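PDB 1YPX: putative vitamin-B12 independent methionine synthase family protein from Listeria monocytogenes, which probably acts as a zinc-dependent methyltransferase, passing a methyl group from a methyltetrahydrofolate donor to homocysteine to form methionine. Local coordinates for residues Asp10-Leu16 and Ser331-Ala337. Residues are numbered along the deposited sequence; the frame is centred on the assembly and turned at random.
Sequences DHVGSIL and SPQCGFA
The irregular segment 10-16, extended on either side of a kink at Val-12 and Gly-13, runs in the same direction as 331-337, pairing His-11 with Ser-331 and Ser-14 to Leu-16 with Gly-335 to Ala-337 (CA-CA 4.6-5.1 Å). Asp-10 OD1 accepts a hydrogen bond from His-11 N (2.8 Å), while Asp-10 O lies 3.1 Å from Ser-331 CB; backbone hydrogen bonding of Asp-10 with Leu-330 sets the segment beside strand 328-332, last of the parallel barrel strands. His-11 (chi1 p) leads away, its NE2 hydrogen-bonded to Ser-60 O. The CA-to-CB bond of Val-12 (t) points toward 331-337, CG2 3.7 Å from Cys-334 C. Gly-13 takes phi/psi 140/-50, where a CB would jam against Val-12 O. Ser-14 (p) sets OG 3.1 Å from Gly-335 C, where a CB on Gly-335 would clash with it, and donates weakly to Phe-336 O (3.2 Å). Ile-15 CD1 meets Phe-336 CD1 at 4.0 Å, and Leu-16 CD1 approaches Phe-336 CB at 3.3 Å. Close backbone and apolar packing thus dominates; Cys-334 may form a vacant metal site with His-237 and Cys-239, consistent with the family's inferred zinc dependence.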
loop_
_atom_site.group_PDB
_atom_site.type_symbol
_atom_site.label_atom_id
_atom_site.label_comp_id
_atom_site.label_asym_id
_atom_site.label_seq_id
_atom_site.Cartn_x
_atom_site.Cartn_y
_atom_site.Cartn_z
ATOM N N ASP A 10 -9.107 7.339 -5.376
ATOM C CA ASP A 10 -8.382 6.089 -5.232
ATOM C C ASP A 10 -8.520 5.653 -3.773
ATOM O O ASP A 10 -9.159 6.344 -2.979
ATOM C CB ASP A 10 -6.918 6.335 -5.589
ATOM C CG ASP A 10 -6.256 5.133 -6.226
ATOM O OD1 ASP A 10 -6.495 4.000 -5.742
ATOM O OD2 ASP A 10 -5.489 5.327 -7.196
ATOM N N HIS A 11 -7.940 4.507 -3.418
ATOM C CA HIS A 11 -8.008 4.029 -2.041
ATOM C C HIS A 11 -6.811 3.159 -1.694
ATOM O O HIS A 11 -6.240 2.509 -2.568
ATOM C CB HIS A 11 -9.324 3.277 -1.797
ATOM C CG HIS A 11 -9.479 2.021 -2.598
ATOM N ND1 HIS A 11 -9.384 0.765 -2.036
ATOM C CD2 HIS A 11 -9.778 1.827 -3.904
ATOM C CE1 HIS A 11 -9.622 -0.147 -2.961
ATOM N NE2 HIS A 11 -9.864 0.472 -4.105
ATOM N N VAL A 12 -6.427 3.161 -0.416
ATOM C CA VAL A 12 -5.269 2.399 0.050
ATOM C C VAL A 12 -5.291 0.940 -0.393
ATOM O O VAL A 12 -4.283 0.428 -0.888
ATOM C CB VAL A 12 -5.138 2.487 1.596
ATOM C CG1 VAL A 12 -4.034 1.548 2.101
ATOM C CG2 VAL A 12 -4.810 3.915 1.991
ATOM N N GLY A 13 -6.432 0.272 -0.214
ATOM C CA GLY A 13 -6.524 -1.117 -0.622
ATOM C C GLY A 13 -7.270 -2.108 0.257
ATOM O O GLY A 13 -8.115 -2.850 -0.249
ATOM N N SER A 14 -6.989 -2.161 1.553
ATOM C CA SER A 14 -7.698 -3.142 2.380
ATOM C C SER A 14 -9.178 -2.816 2.521
ATOM O O SER A 14 -9.555 -1.660 2.660
ATOM C CB SER A 14 -7.085 -3.236 3.778
ATOM O OG SER A 14 -7.499 -2.142 4.575
ATOM N N ILE A 15 -10.006 -3.854 2.490
ATOM C CA ILE A 15 -11.450 -3.717 2.630
ATOM C C ILE A 15 -11.908 -4.569 3.822
ATOM O O ILE A 15 -11.274 -5.573 4.166
ATOM C CB ILE A 15 -12.188 -4.193 1.330
ATOM C CG1 ILE A 15 -12.042 -3.150 0.209
ATOM C CG2 ILE A 15 -13.647 -4.488 1.621
ATOM C CD1 ILE A 15 -12.591 -1.764 0.566
ATOM N N LEU A 16 -13.006 -4.158 4.454
ATOM C CA LEU A 16 -13.583 -4.861 5.607
ATOM C C LEU A 16 -13.923 -6.315 5.318
ATOM O O LEU A 16 -14.606 -6.613 4.340
ATOM C CB LEU A 16 -14.862 -4.156 6.041
ATOM C CG LEU A 16 -14.842 -3.189 7.215
ATOM C CD1 LEU A 16 -13.668 -2.213 7.134
ATOM C CD2 LEU A 16 -16.158 -2.450 7.205
ATOM N N SER A 331 -8.603 10.269 -1.174
ATOM C CA SER A 331 -8.855 8.899 -0.759
ATOM C C SER A 331 -9.143 8.945 0.699
ATOM O O SER A 331 -9.017 9.988 1.321
ATOM C CB SER A 331 -7.610 8.052 -0.914
ATOM O OG SER A 331 -6.735 8.311 0.172
ATOM N N PRO A 332 -9.552 7.812 1.269
ATOM C CA PRO A 332 -9.813 7.855 2.710
ATOM C C PRO A 332 -8.429 7.759 3.373
ATOM O O PRO A 332 -7.465 7.398 2.705
ATOM C CB PRO A 332 -10.731 6.652 2.939
ATOM C CG PRO A 332 -10.426 5.730 1.794
ATOM C CD PRO A 332 -10.141 6.622 0.630
ATOM N N GLN A 333 -8.318 8.120 4.651
ATOM C CA GLN A 333 -7.031 8.115 5.362
ATOM C C GLN A 333 -6.211 6.816 5.326
ATOM O O GLN A 333 -4.997 6.859 5.120
ATOM C CB GLN A 333 -7.228 8.577 6.819
ATOM C CG GLN A 333 -8.195 7.718 7.630
ATOM C CD GLN A 333 -8.322 8.155 9.083
ATOM O OE1 GLN A 333 -8.620 9.316 9.376
ATOM N NE2 GLN A 333 -8.105 7.216 10.000
ATOM N N CYS A 334 -6.857 5.674 5.541
ATOM C CA CYS A 334 -6.177 4.376 5.505
ATOM C C CYS A 334 -7.105 3.380 4.816
ATOM O O CYS A 334 -8.117 3.766 4.220
ATOM C CB CYS A 334 -5.850 3.870 6.925
ATOM S SG CYS A 334 -4.725 2.408 7.010
ATOM N N GLY A 335 -6.746 2.104 4.888
ATOM C CA GLY A 335 -7.560 1.066 4.289
ATOM C C GLY A 335 -8.571 0.615 5.320
ATOM O O GLY A 335 -8.253 0.532 6.500
ATOM N N PHE A 336 -9.791 0.346 4.879
ATOM C CA PHE A 336 -10.853 -0.100 5.767
ATOM C C PHE A 336 -10.499 -1.467 6.317
ATOM O O PHE A 336 -10.492 -2.452 5.581
ATOM C CB PHE A 336 -12.178 -0.177 5.003
ATOM C CG PHE A 336 -12.553 1.108 4.315
ATOM C CD1 PHE A 336 -12.118 1.376 3.020
ATOM C CD2 PHE A 336 -13.292 2.083 4.991
ATOM C CE1 PHE A 336 -12.411 2.595 2.411
ATOM C CE2 PHE A 336 -13.590 3.308 4.391
ATOM C CZ PHE A 336 -13.146 3.563 3.100
ATOM N N ALA A 337 -10.205 -1.529 7.609
ATOM C CA ALA A 337 -9.849 -2.788 8.251
ATOM C C ALA A 337 -9.368 -2.529 9.669
ATOM O O ALA A 337 -8.645 -3.344 10.241
ATOM C CB ALA A 337 -8.758 -3.513 7.448
#